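Local structure of lipase (Acinetobacter baumannii, 4OPM) at residues W34-G39 and H72-D77; T46-H51 and G112-A117; L142-G147 and I239-Q244; F149-T154 and A253-R258; Y162-L167 and L210-I215. The protein probably hydrolyses ester bonds of lipids such as triacylglycerols, as a putative bacterial lipase with an alpha/beta hydrolase fold. All blocks are in the same frame, centred on the assembly; numbering follows the deposited sequence.

Contact 1. Residues W34-G39 and H72-D77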
# COMPACT_ATOMS: atom_id res chain seq x y z
N TRP A 34 -11.43 9.08 -8.81
CA TRP A 34 -10.39 8.82 -7.83
C TRP A 34 -10.48 9.76 -6.65
O TRP A 34 -10.59 10.98 -6.83
CB TRP A 34 -9.00 8.96 -8.47
CG TRP A 34 -8.64 7.87 -9.44
CD1 TRP A 34 -8.92 7.84 -10.77
CD2 TRP A 34 -7.88 6.69 -9.16
NE1 TRP A 34 -8.38 6.71 -11.34
CE2 TRP A 34 -7.76 5.97 -10.37
CE3 TRP A 34 -7.29 6.17 -7.98
CZ2 TRP A 34 -7.07 4.76 -10.45
CZ3 TRP A 34 -6.60 4.96 -8.07
CH2 TRP A 34 -6.51 4.26 -9.29
N SER A 35 -10.39 9.20 -5.45
CA SER A 35 -10.23 9.94 -4.20
C SER A 35 -8.75 9.82 -3.85
O SER A 35 -8.20 8.71 -3.94
CB SER A 35 -11.12 9.37 -3.10
OG SER A 35 -10.75 9.89 -1.83
N TYR A 36 -8.09 10.92 -3.50
CA TYR A 36 -6.67 10.85 -3.14
C TYR A 36 -6.28 11.97 -2.20
O TYR A 36 -6.95 13.01 -2.15
CB TYR A 36 -5.75 10.86 -4.38
CG TYR A 36 -5.77 12.13 -5.21
CD1 TYR A 36 -6.79 12.38 -6.13
CD2 TYR A 36 -4.70 13.04 -5.17
CE1 TYR A 36 -6.79 13.51 -6.94
CE2 TYR A 36 -4.69 14.18 -5.97
CZ TYR A 36 -5.74 14.41 -6.85
OH TYR A 36 -5.76 15.52 -7.67
N SER A 37 -5.22 11.72 -1.43
CA SER A 37 -4.62 12.71 -0.55
C SER A 37 -3.45 13.33 -1.27
O SER A 37 -2.75 12.64 -2.03
CB SER A 37 -4.15 12.07 0.76
OG SER A 37 -5.23 11.52 1.47
N GLU A 38 -3.23 14.62 -1.04
CA GLU A 38 -2.10 15.32 -1.64
C GLU A 38 -1.50 16.27 -0.63
O GLU A 38 -2.24 16.98 0.05
CB GLU A 38 -2.53 16.07 -2.91
CG GLU A 38 -1.41 16.85 -3.59
CD GLU A 38 -1.75 17.52 -4.90
OE1 GLU A 38 -2.95 17.58 -5.25
OE2 GLU A 38 -0.82 18.03 -5.56
N GLY A 39 -0.18 16.28 -0.56
CA GLY A 39 0.56 17.17 0.32
C GLY A 39 1.91 17.58 -0.22
O GLY A 39 2.41 16.98 -1.19
N HIS A 72 6.53 15.97 -2.65
CA HIS A 72 5.18 16.16 -3.19
C HIS A 72 4.51 14.78 -3.13
O HIS A 72 4.77 13.91 -3.95
CB HIS A 72 5.20 16.74 -4.61
CG HIS A 72 3.84 16.96 -5.18
ND1 HIS A 72 3.56 16.71 -6.51
CD2 HIS A 72 2.70 17.39 -4.57
CE1 HIS A 72 2.29 17.02 -6.68
NE2 HIS A 72 1.73 17.44 -5.54
N VAL A 73 3.66 14.59 -2.13
CA VAL A 73 3.09 13.28 -1.82
C VAL A 73 1.69 13.11 -2.43
O VAL A 73 0.83 13.97 -2.25
CB VAL A 73 3.10 13.07 -0.27
CG1 VAL A 73 2.53 11.71 0.11
CG2 VAL A 73 4.50 13.24 0.30
N ILE A 74 1.48 11.97 -3.12
CA ILE A 74 0.19 11.62 -3.74
C ILE A 74 -0.22 10.24 -3.22
O ILE A 74 0.56 9.29 -3.31
CB ILE A 74 0.28 11.65 -5.29
CG1 ILE A 74 0.66 13.06 -5.81
CG2 ILE A 74 -1.03 11.12 -5.95
CD1 ILE A 74 -0.47 14.14 -5.69
N ILE A 75 -1.43 10.15 -2.63
CA ILE A 75 -1.87 8.89 -2.01
C ILE A 75 -3.29 8.56 -2.46
O ILE A 75 -4.25 9.01 -1.85
CB ILE A 75 -1.78 8.91 -0.45
CG1 ILE A 75 -0.60 9.73 0.08
CG2 ILE A 75 -1.81 7.47 0.12
CD1 ILE A 75 -0.58 9.88 1.64
N PRO A 76 -3.45 7.71 -3.47
CA PRO A 76 -4.80 7.40 -3.93
C PRO A 76 -5.50 6.31 -3.14
O PRO A 76 -4.86 5.39 -2.61
CB PRO A 76 -4.58 6.92 -5.38
CG PRO A 76 -3.19 6.33 -5.37
CD PRO A 76 -2.41 7.09 -4.32
N ASP A 77 -6.82 6.40 -3.11
CA ASP A 77 -7.69 5.32 -2.69
C ASP A 77 -7.85 4.44 -3.92
O ASP A 77 -8.35 4.91 -4.95
CB ASP A 77 -9.07 5.82 -2.23
CG ASP A 77 -9.15 6.32 -0.80
OD1 ASP A 77 -8.44 5.75 0.07
OD2 ASP A 77 -10.00 7.18 -0.53

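Contact 2. Residues T46-H51 and G112-A117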
# COMPACT_ATOMS: atom_id res chain seq x y z
N THR A 46 8.15 14.08 -6.64
CA THR A 46 6.88 13.40 -6.46
C THR A 46 7.06 12.01 -5.86
O THR A 46 7.93 11.25 -6.29
CB THR A 46 6.11 13.32 -7.78
OG1 THR A 46 5.92 14.64 -8.27
CG2 THR A 46 4.74 12.64 -7.64
N LEU A 47 6.19 11.70 -4.87
CA LEU A 47 6.12 10.39 -4.20
C LEU A 47 4.72 9.85 -4.31
O LEU A 47 3.76 10.49 -3.86
CB LEU A 47 6.53 10.35 -2.69
CG LEU A 47 7.72 11.10 -2.13
CD1 LEU A 47 7.82 10.87 -0.63
CD2 LEU A 47 9.01 10.68 -2.76
N LEU A 48 4.58 8.65 -4.89
CA LEU A 48 3.29 7.98 -5.02
C LEU A 48 3.24 6.84 -4.01
O LEU A 48 4.09 5.94 -4.07
CB LEU A 48 3.06 7.48 -6.46
CG LEU A 48 1.76 6.70 -6.73
CD1 LEU A 48 0.53 7.59 -6.59
CD2 LEU A 48 1.80 6.04 -8.12
N LEU A 49 2.27 6.88 -3.07
CA LEU A 49 2.14 5.88 -2.01
C LEU A 49 0.93 5.03 -2.26
O LEU A 49 -0.17 5.58 -2.38
CB LEU A 49 2.09 6.52 -0.60
CG LEU A 49 3.16 7.55 -0.27
CD1 LEU A 49 2.96 8.11 1.13
CD2 LEU A 49 4.54 6.95 -0.40
N ILE A 50 1.13 3.70 -2.38
CA ILE A 50 0.06 2.75 -2.74
C ILE A 50 -0.27 1.81 -1.59
O ILE A 50 0.57 1.01 -1.20
CB ILE A 50 0.45 1.94 -4.02
CG1 ILE A 50 1.06 2.83 -5.12
CG2 ILE A 50 -0.76 1.13 -4.54
CD1 ILE A 50 1.72 2.05 -6.26
N HIS A 51 -1.51 1.90 -1.06
CA HIS A 51 -1.98 1.04 0.03
C HIS A 51 -2.26 -0.40 -0.46
O HIS A 51 -2.24 -0.67 -1.67
CB HIS A 51 -3.23 1.64 0.72
CG HIS A 51 -4.46 1.63 -0.14
ND1 HIS A 51 -5.19 0.46 -0.34
CD2 HIS A 51 -5.06 2.64 -0.81
CE1 HIS A 51 -6.21 0.81 -1.12
NE2 HIS A 51 -6.17 2.12 -1.42
N GLY A 112 7.50 13.03 -15.53
CA GLY A 112 8.84 12.51 -15.27
C GLY A 112 8.90 11.30 -14.36
O GLY A 112 7.85 10.69 -14.06
N PRO A 113 10.11 10.89 -13.90
CA PRO A 113 10.19 9.71 -13.03
C PRO A 113 9.71 10.06 -11.62
O PRO A 113 10.05 11.12 -11.08
CB PRO A 113 11.69 9.34 -13.06
CG PRO A 113 12.31 10.25 -14.08
CD PRO A 113 11.45 11.45 -14.15
N ILE A 114 8.88 9.18 -11.05
CA ILE A 114 8.36 9.42 -9.71
C ILE A 114 8.78 8.30 -8.76
O ILE A 114 8.98 7.15 -9.18
CB ILE A 114 6.82 9.65 -9.71
CG1 ILE A 114 6.01 8.36 -10.02
CG2 ILE A 114 6.42 10.84 -10.61
CD1 ILE A 114 4.49 8.46 -9.79
N HIS A 115 8.96 8.66 -7.49
CA HIS A 115 9.31 7.71 -6.44
C HIS A 115 8.03 6.95 -6.10
O HIS A 115 6.98 7.58 -5.92
CB HIS A 115 9.84 8.44 -5.21
CG HIS A 115 11.11 9.17 -5.43
ND1 HIS A 115 12.32 8.51 -5.47
CD2 HIS A 115 11.34 10.51 -5.50
CE1 HIS A 115 13.24 9.46 -5.61
NE2 HIS A 115 12.69 10.68 -5.62
N ILE A 116 8.08 5.63 -6.05
CA ILE A 116 6.88 4.85 -5.76
C ILE A 116 7.09 3.96 -4.54
O ILE A 116 8.13 3.34 -4.41
CB ILE A 116 6.41 4.03 -7.00
CG1 ILE A 116 6.18 4.97 -8.22
CG2 ILE A 116 5.13 3.25 -6.69
CD1 ILE A 116 6.25 4.32 -9.52
N ALA A 117 6.08 3.90 -3.66
CA ALA A 117 6.11 3.05 -2.47
C ALA A 117 4.84 2.24 -2.43
O ALA A 117 3.76 2.75 -2.74
CB ALA A 117 6.27 3.86 -1.20
O HOH W 1 9.99 12.15 -8.23

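Contact 3. Residues L142-G147 and I239-Q244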
# COMPACT_ATOMS: atom_id res chain seq x y z
N LEU A 142 9.44 -1.12 -1.25
CA LEU A 142 8.55 -2.25 -1.02
C LEU A 142 8.45 -2.56 0.46
O LEU A 142 9.43 -2.94 1.08
CB LEU A 142 9.05 -3.48 -1.80
CG LEU A 142 9.18 -3.32 -3.34
CD1 LEU A 142 9.85 -4.54 -3.98
CD2 LEU A 142 7.81 -3.04 -3.99
N VAL A 143 7.25 -2.41 1.00
CA VAL A 143 6.99 -2.67 2.41
C VAL A 143 6.13 -3.93 2.52
O VAL A 143 4.94 -3.87 2.22
CB VAL A 143 6.33 -1.46 3.14
CG1 VAL A 143 6.20 -1.73 4.64
CG2 VAL A 143 7.09 -0.15 2.87
N ASP A 144 6.73 -5.07 2.94
CA ASP A 144 6.03 -6.37 3.07
C ASP A 144 5.19 -6.63 1.80
O ASP A 144 3.98 -6.89 1.88
CB ASP A 144 5.17 -6.40 4.34
CG ASP A 144 6.01 -6.19 5.59
OD1 ASP A 144 6.50 -5.06 5.80
OD2 ASP A 144 6.25 -7.19 6.33
N SER A 145 5.82 -6.45 0.63
CA SER A 145 5.18 -6.52 -0.67
C SER A 145 4.71 -7.92 -1.04
O SER A 145 5.39 -8.91 -0.75
CB SER A 145 6.15 -6.04 -1.74
OG SER A 145 5.56 -6.09 -3.04
N GLY A 146 3.63 -7.96 -1.80
CA GLY A 146 3.16 -9.21 -2.39
C GLY A 146 4.01 -9.55 -3.59
O GLY A 146 4.90 -8.78 -4.00
N GLY A 147 3.72 -10.69 -4.18
CA GLY A 147 4.42 -11.22 -5.34
C GLY A 147 4.23 -12.72 -5.37
O GLY A 147 3.43 -13.26 -4.61
N ILE A 239 13.77 -2.27 0.40
CA ILE A 239 12.87 -3.33 0.87
C ILE A 239 12.82 -3.25 2.37
O ILE A 239 13.88 -3.27 3.00
CB ILE A 239 13.33 -4.75 0.39
CG1 ILE A 239 13.42 -4.84 -1.15
CG2 ILE A 239 12.44 -5.88 0.97
CD1 ILE A 239 14.41 -5.92 -1.64
N LEU A 240 11.62 -3.23 2.94
CA LEU A 240 11.48 -3.21 4.40
C LEU A 240 10.42 -4.22 4.80
O LEU A 240 9.38 -4.33 4.15
CB LEU A 240 11.15 -1.79 4.91
CG LEU A 240 11.19 -1.61 6.43
CD1 LEU A 240 11.70 -0.22 6.80
CD2 LEU A 240 9.81 -1.85 7.05
N TRP A 241 10.70 -5.00 5.86
CA TRP A 241 9.80 -6.03 6.33
C TRP A 241 9.64 -6.00 7.83
O TRP A 241 10.54 -5.58 8.55
CB TRP A 241 10.38 -7.42 5.98
CG TRP A 241 9.41 -8.33 5.28
CD1 TRP A 241 8.61 -9.28 5.85
CD2 TRP A 241 9.09 -8.30 3.89
NE1 TRP A 241 7.83 -9.88 4.88
CE2 TRP A 241 8.11 -9.29 3.67
CE3 TRP A 241 9.54 -7.53 2.80
CZ2 TRP A 241 7.59 -9.56 2.39
CZ3 TRP A 241 9.03 -7.80 1.54
CH2 TRP A 241 8.04 -8.77 1.35
N GLY A 242 8.53 -6.56 8.29
CA GLY A 242 8.33 -6.82 9.71
C GLY A 242 8.77 -8.26 9.91
O GLY A 242 8.31 -9.16 9.20
N LYS A 243 9.71 -8.49 10.86
CA LYS A 243 10.24 -9.84 11.12
C LYS A 243 9.11 -10.84 11.44
O LYS A 243 9.18 -11.99 11.02
CB LYS A 243 11.25 -9.77 12.28
CG LYS A 243 11.84 -11.13 12.68
CD LYS A 243 13.29 -11.27 12.31
CE LYS A 243 13.91 -12.49 12.94
NZ LYS A 243 15.34 -12.26 13.26
N GLN A 244 8.06 -10.37 12.15
CA GLN A 244 6.94 -11.20 12.61
C GLN A 244 5.78 -11.30 11.61
O GLN A 244 4.73 -11.84 11.96
CB GLN A 244 6.42 -10.69 13.97
CG GLN A 244 7.49 -10.67 15.06
CD GLN A 244 8.08 -12.03 15.33
OE1 GLN A 244 7.37 -13.05 15.45
NE2 GLN A 244 9.40 -12.09 15.40

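Contact 4. Residues F149-T154 and A253-R258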
# COMPACT_ATOMS: atom_id res chain seq x y z
N PHE A 149 6.45 -16.01 -4.91
CA PHE A 149 7.76 -16.36 -4.40
C PHE A 149 8.02 -17.84 -4.21
O PHE A 149 7.15 -18.57 -3.75
CB PHE A 149 7.92 -15.66 -3.03
CG PHE A 149 7.63 -14.18 -3.03
CD1 PHE A 149 8.51 -13.27 -3.60
CD2 PHE A 149 6.47 -13.68 -2.44
CE1 PHE A 149 8.24 -11.90 -3.61
CE2 PHE A 149 6.19 -12.30 -2.44
CZ PHE A 149 7.08 -11.42 -3.03
N ARG A 150 9.27 -18.26 -4.47
CA ARG A 150 9.73 -19.63 -4.23
C ARG A 150 9.88 -19.87 -2.73
O ARG A 150 9.69 -20.99 -2.27
CB ARG A 150 11.07 -19.91 -4.93
CG ARG A 150 10.95 -19.93 -6.44
CD ARG A 150 12.23 -20.40 -7.11
NE ARG A 150 12.40 -19.74 -8.40
CZ ARG A 150 11.80 -20.12 -9.53
NH1 ARG A 150 10.99 -21.17 -9.55
NH2 ARG A 150 12.01 -19.44 -10.65
N SER A 151 10.22 -18.80 -1.97
CA SER A 151 10.48 -18.90 -0.53
C SER A 151 9.20 -18.71 0.31
O SER A 151 9.27 -18.69 1.54
CB SER A 151 11.56 -17.90 -0.10
OG SER A 151 11.13 -16.56 -0.24
N ALA A 152 8.01 -18.65 -0.38
CA ALA A 152 6.70 -18.51 0.26
C ALA A 152 6.50 -19.62 1.28
O ALA A 152 6.73 -20.80 0.98
CB ALA A 152 5.61 -18.58 -0.80
N ASN A 153 6.12 -19.24 2.51
CA ASN A 153 5.94 -20.22 3.57
C ASN A 153 4.82 -19.81 4.54
O ASN A 153 4.93 -19.99 5.75
CB ASN A 153 7.28 -20.46 4.32
CG ASN A 153 7.31 -21.72 5.16
OD1 ASN A 153 6.61 -22.71 4.90
ND2 ASN A 153 8.12 -21.69 6.21
N THR A 154 3.74 -19.22 4.00
CA THR A 154 2.55 -18.92 4.78
C THR A 154 1.38 -19.57 4.08
O THR A 154 1.45 -19.81 2.87
CB THR A 154 2.30 -17.42 4.97
OG1 THR A 154 1.90 -16.85 3.72
CG2 THR A 154 3.46 -16.67 5.62
N ALA A 253 11.72 -11.27 1.72
CA ALA A 253 12.52 -10.02 1.59
C ALA A 253 13.87 -10.30 0.88
O ALA A 253 14.28 -9.53 0.01
CB ALA A 253 12.76 -9.39 2.96
N ASN A 254 14.53 -11.42 1.24
CA ASN A 254 15.81 -11.80 0.63
C ASN A 254 15.60 -12.26 -0.81
O ASN A 254 16.44 -11.99 -1.65
CB ASN A 254 16.54 -12.87 1.43
CG ASN A 254 17.20 -12.34 2.68
OD1 ASN A 254 17.26 -13.01 3.71
ND2 ASN A 254 17.69 -11.10 2.63
N GLU A 255 14.47 -12.91 -1.10
CA GLU A 255 14.17 -13.33 -2.46
C GLU A 255 13.98 -12.07 -3.36
O GLU A 255 14.58 -12.01 -4.44
CB GLU A 255 12.93 -14.22 -2.49
CG GLU A 255 12.72 -14.85 -3.85
CD GLU A 255 11.58 -15.85 -3.95
OE1 GLU A 255 11.10 -16.32 -2.90
OE2 GLU A 255 11.20 -16.19 -5.09
N LEU A 256 13.23 -11.05 -2.88
CA LEU A 256 13.05 -9.80 -3.63
C LEU A 256 14.40 -9.13 -3.89
O LEU A 256 14.63 -8.68 -5.02
CB LEU A 256 12.11 -8.82 -2.90
CG LEU A 256 10.62 -9.09 -3.01
CD1 LEU A 256 9.84 -8.26 -1.98
CD2 LEU A 256 10.09 -8.80 -4.44
N LYS A 257 15.30 -9.13 -2.89
CA LYS A 257 16.64 -8.59 -3.00
C LYS A 257 17.41 -9.32 -4.12
O LYS A 257 18.02 -8.66 -4.95
CB LYS A 257 17.40 -8.70 -1.65
CG LYS A 257 18.93 -8.46 -1.71
CD LYS A 257 19.26 -7.02 -2.03
CE LYS A 257 20.73 -6.71 -1.91
NZ LYS A 257 21.48 -7.16 -3.10
N ARG A 258 17.33 -10.66 -4.17
CA ARG A 258 18.00 -11.46 -5.20
C ARG A 258 17.43 -11.19 -6.60
O ARG A 258 18.18 -11.20 -7.58
CB ARG A 258 17.88 -12.96 -4.88
CG ARG A 258 18.69 -13.42 -3.66
CD ARG A 258 18.79 -14.94 -3.56
NE ARG A 258 17.50 -15.61 -3.37
CZ ARG A 258 16.91 -15.81 -2.19
NH1 ARG A 258 17.48 -15.36 -1.07
NH2 ARG A 258 15.75 -16.44 -2.11

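Contact 5. Residues Y162-L167 and L210-I215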
# COMPACT_ATOMS: atom_id res chain seq x y z
N TYR A 162 -7.21 -18.81 1.39
CA TYR A 162 -7.15 -18.48 2.81
C TYR A 162 -7.22 -16.95 3.05
O TYR A 162 -7.55 -16.54 4.17
CB TYR A 162 -5.91 -19.08 3.47
CG TYR A 162 -6.11 -20.53 3.83
CD1 TYR A 162 -5.81 -21.54 2.92
CD2 TYR A 162 -6.60 -20.90 5.08
CE1 TYR A 162 -5.99 -22.88 3.25
CE2 TYR A 162 -6.79 -22.24 5.42
CZ TYR A 162 -6.47 -23.23 4.50
OH TYR A 162 -6.65 -24.55 4.84
N LEU A 163 -7.00 -16.13 1.99
CA LEU A 163 -7.18 -14.67 2.08
C LEU A 163 -8.65 -14.33 2.42
O LEU A 163 -8.91 -13.27 2.98
CB LEU A 163 -6.75 -13.95 0.79
CG LEU A 163 -5.25 -13.91 0.46
CD1 LEU A 163 -5.02 -13.30 -0.91
CD2 LEU A 163 -4.44 -13.16 1.53
N LYS A 164 -9.59 -15.26 2.13
CA LYS A 164 -11.01 -15.05 2.46
C LYS A 164 -11.23 -14.97 3.98
O LYS A 164 -12.19 -14.32 4.41
CB LYS A 164 -11.89 -16.16 1.86
CG LYS A 164 -11.98 -16.05 0.34
CD LYS A 164 -12.73 -17.24 -0.24
CE LYS A 164 -12.81 -17.17 -1.74
NZ LYS A 164 -13.84 -16.20 -2.20
N GLN A 165 -10.35 -15.62 4.79
CA GLN A 165 -10.44 -15.60 6.27
C GLN A 165 -10.09 -14.23 6.84
O GLN A 165 -10.39 -13.95 8.00
CB GLN A 165 -9.51 -16.66 6.88
CG GLN A 165 -9.83 -18.10 6.46
CD GLN A 165 -9.04 -19.14 7.20
OE1 GLN A 165 -8.00 -18.87 7.82
NE2 GLN A 165 -9.49 -20.38 7.12
N LEU A 166 -9.44 -13.38 6.02
CA LEU A 166 -9.00 -12.05 6.42
C LEU A 166 -10.01 -10.95 6.03
O LEU A 166 -9.80 -9.77 6.35
CB LEU A 166 -7.62 -11.75 5.79
CG LEU A 166 -6.47 -12.71 6.17
CD1 LEU A 166 -5.19 -12.30 5.49
CD2 LEU A 166 -6.29 -12.81 7.68
N LEU A 167 -11.11 -11.34 5.35
CA LEU A 167 -12.18 -10.43 4.93
C LEU A 167 -12.95 -9.91 6.14
O LEU A 167 -13.29 -10.70 7.03
CB LEU A 167 -13.15 -11.17 4.00
CG LEU A 167 -12.96 -11.01 2.50
CD1 LEU A 167 -11.54 -11.31 2.04
CD2 LEU A 167 -13.94 -11.87 1.76
N LEU A 210 -11.90 -8.37 -5.44
CA LEU A 210 -10.44 -8.19 -5.49
C LEU A 210 -9.74 -9.51 -5.15
O LEU A 210 -8.86 -9.95 -5.88
CB LEU A 210 -10.01 -7.08 -4.51
CG LEU A 210 -10.12 -5.65 -5.02
CD1 LEU A 210 -10.44 -4.68 -3.89
CD2 LEU A 210 -8.83 -5.23 -5.70
N VAL A 211 -10.18 -10.16 -4.05
CA VAL A 211 -9.63 -11.44 -3.57
C VAL A 211 -9.84 -12.53 -4.63
O VAL A 211 -8.90 -13.26 -4.94
CB VAL A 211 -10.22 -11.83 -2.19
CG1 VAL A 211 -9.94 -13.30 -1.85
CG2 VAL A 211 -9.65 -10.91 -1.11
N ASP A 212 -11.05 -12.63 -5.21
CA ASP A 212 -11.31 -13.65 -6.24
C ASP A 212 -10.37 -13.49 -7.44
O ASP A 212 -9.88 -14.50 -7.97
CB ASP A 212 -12.77 -13.61 -6.68
CG ASP A 212 -13.72 -14.18 -5.63
OD1 ASP A 212 -13.28 -15.04 -4.84
OD2 ASP A 212 -14.92 -13.84 -5.68
N GLN A 213 -10.10 -12.23 -7.83
CA GLN A 213 -9.20 -11.87 -8.94
C GLN A 213 -7.76 -12.26 -8.59
O GLN A 213 -7.01 -12.73 -9.46
CB GLN A 213 -9.29 -10.36 -9.25
CG GLN A 213 -10.63 -9.91 -9.84
CD GLN A 213 -10.83 -10.37 -11.26
OE1 GLN A 213 -10.22 -9.86 -12.20
NE2 GLN A 213 -11.72 -11.34 -11.43
N LEU A 214 -7.37 -12.06 -7.31
CA LEU A 214 -6.03 -12.41 -6.82
C LEU A 214 -5.82 -13.92 -6.86
O LEU A 214 -4.76 -14.38 -7.30
CB LEU A 214 -5.84 -11.91 -5.38
CG LEU A 214 -5.24 -10.57 -5.21
CD1 LEU A 214 -5.18 -10.23 -3.72
CD2 LEU A 214 -3.81 -10.52 -5.79
N ILE A 215 -6.84 -14.68 -6.44
CA ILE A 215 -6.82 -16.15 -6.45
C ILE A 215 -6.62 -16.63 -7.90
O ILE A 215 -5.74 -17.45 -8.15
CB ILE A 215 -8.12 -16.72 -5.80
CG1 ILE A 215 -8.16 -16.43 -4.27
CG2 ILE A 215 -8.26 -18.23 -6.08
CD1 ILE A 215 -9.54 -16.63 -3.65

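Contact 1. Residues W34-G39 and H72-D77
Glu38 and His72 meet at one end of an antiparallel ladder, with the carboxylate and imidazole planes 47° apart. His72 NE2 donates to Glu38 OE2 at 2.6 Å; the oxygen lies in the ring plane and is approached from its anti side. Glu38 CG stands anti to the backbone N (chi1 179°) and the chain beyond is extended, which carries the carboxylate across to the ring. Ile74 lies alongside and points the same way, its CD1 3.6 Å from Glu38 CG. Trp34 and Pro76 are likewise side by side, with Trp34 CE3 to Pro76 CB at 3.8 Å. The strands run at 157° to each other, and their register is set by reciprocal bonds such as Ser37 N to Ile75 O (2.9 Å) in the sheet of the alpha/beta hydrolase fold. Arg57 bonds to Ser37 OG and forms a salt bridge with Asp77 OD2. Because Glu38 OE1 is also salt-bridged to Lys25, the carboxylate probably stays charged, and it may in turn favour a protonated His72.

Contact 2. Residues T46-H51 and G112-A117
Ile50 and Ile116 touch through single methyls, Ile50 CD1 lying 3.6 Å from Ile116 CG2. Ile50 has CG1 anti to its carbonyl carbon, and the nearly trans chi2 of 168° then carries CD1 to that methyl. Leu48, on the same face of the sheet as Ile116, meets Ile114 CD1 through its CB at 3.8 Å, a less certain contact because Ile114 was modelled in two conformers. On the other face Leu49 CD2 rests on Ala117 CB at 3.6 Å. His115 has CG anti to its carbonyl carbon, beside the backbone N, which leaves Thr46 O near the ring edge; its ND1 and NE2 are bonded to Ser139 and Glu296. The strands are parallel, 21° apart, and Leu48 uses both its N and O, to His115 O (2.8 Å) and Ala117 N (2.9 Å). A water donates to both Thr46 O and Pro113 O. Four backbone bonds thus join these central strands while mostly aliphatic side chains meet on both faces, Ile50 also touching residues of a probable nucleophile elbow.

Contact 3. Residues L142-G147 and I239-Q244
Asp144 lies against one face of the Trp241 indole in a CH-pi contact. Its CA stands 3.4 Å from the centroid of the six-membered ring, only 3° off the normal. Asp144 OD2 lies over the same indole, 3.2 Å from Trp241 CD1, and the carboxylate plane is turned 34° against the rings. The apolar touch is smaller and joins Val143 CG1 to Leu240 CD2 at 4.3 Å. Among the polar contacts, Gly242 N gives a nearly straight bond (176°) to Asp144 OD2, using the syn lone pair of that oxygen. Asp144 has positive phi, where the chain leaves the strand. The backbone bonds are those of a parallel pair: Leu240 N to Leu142 O at 2.9 Å and Asp144 N to Leu240 O at 3.0 Å. Trp241 NE1 is taken by Ile248 O. Asp144 also touches His274 and comes close to Asp245, members of a probable Ser-His-Asp triad. Strand 137-143 meets strand 237-242 here, with helix 251-259 packed on Trp241, Pro276 of helix 276-279 against Val143 and Leu240, and strand 267-269 next in the sheet.

Contact 4. Residues F149-T154 and A253-R258
The Phe149 ring presents its edge to Leu256 and Glu255: Leu256 CD2 lies in the ring plane, 3.7 Å from Phe149 CE1, and Glu255 CD is also near that plane, its carboxylate turned 76° to the ring. Phe226 of helix 223-231 meets Phe149 edge-to-face. In this alpha/beta hydrolase fold the contact joins the loop after strand 137-143 to helix 251-259, through a carboxylate gripped by consecutive backbone N-H groups. Arg150 N donates to the syn lone pair of Glu255 OE2 at 2.9 Å, and Ser151 N to Glu255 OE1 at 2.8 Å from the syn side, 25° out of the plane. Glu255 has CG anti to its backbone N (chi1 -171°), and the extended chain beyond it takes the carboxylate to the loop. The carboxylate and the Arg150 guanidinium are not paired; Arg150 NH2 forms its salt bridge with Asp224. Ser151 OG, in the crowded position between backbone N and carbonyl carbon, adds a third bond, meeting Glu255 OE1 nearly along the C-O bond at 2.7 Å.

Contact 5. Residues Y162-L167 and L210-I215
Val211 stands at the apolar centre, its two methyls turned to different parts of segment 162-167. Val211 CG1 meets Leu163 CB at 4.2 Å and Lys164 CG at 4.1 Å, whereas Val211 CG2 faces Leu167 CD1. That last contact is less certain, since Leu167 was modelled in two conformers. One turn along the helix Leu214 continues the apolar surface: its CD1 lies 4.2 Å from Leu163 CD1, and the two side chains cross at about a right angle. Such distances describe ordinary van der Waals contact. Outward from this centre comes the aliphatic part of Lys164, whose CE is 3.8 Å from Ile215 CD1, again with the side chains at about a right angle. Beyond CG the lysine is extended until its last torsion, where chi4 of -77° turns NZ toward Asp212. There NZ forms a salt bridge with Asp212 OD1 at 2.9 Å, on the syn side and 17° out of the carboxylate plane, while Gln208 OE1 accepts a further hydrogen bond from NZ. A bound polyethylene glycol, probably from the crystallisation liquor, lies about 4 Å from the Leu163 side chain. The 3-10 segment 162-166 thus packs on helix 190-220, with Tyr156 of helix 155-158 against Leu163 and Leu166, helix 173-181 against Leu166, and Val94 of helix 94-107 against Leu214.

In the fold
Contacts 1, 2 and 3 lie in one mixed sheet. Contacts 1 and 2, centres about 10 Å apart, interlock along the chain and touch where strands 72-76 and 46-50 pair. Contact 3 follows in sequence; its centre is about 17 Å from that of contact 2, and strands 114-119 and 137-143 are neighbours in the sheet. Contact 4 lies about 10 Å from contact 3, centre to centre, and touches it where helix 251-259 packs on strand 237-242. Contact 5 is nested within the chain loops closed by contacts 3 and 4, about 19 and 20 Å from them, centre to centre, among helices inserted between strands 137-143 and 237-242. Such an insertion is consistent with the cap of alpha/beta hydrolases above a probable active site.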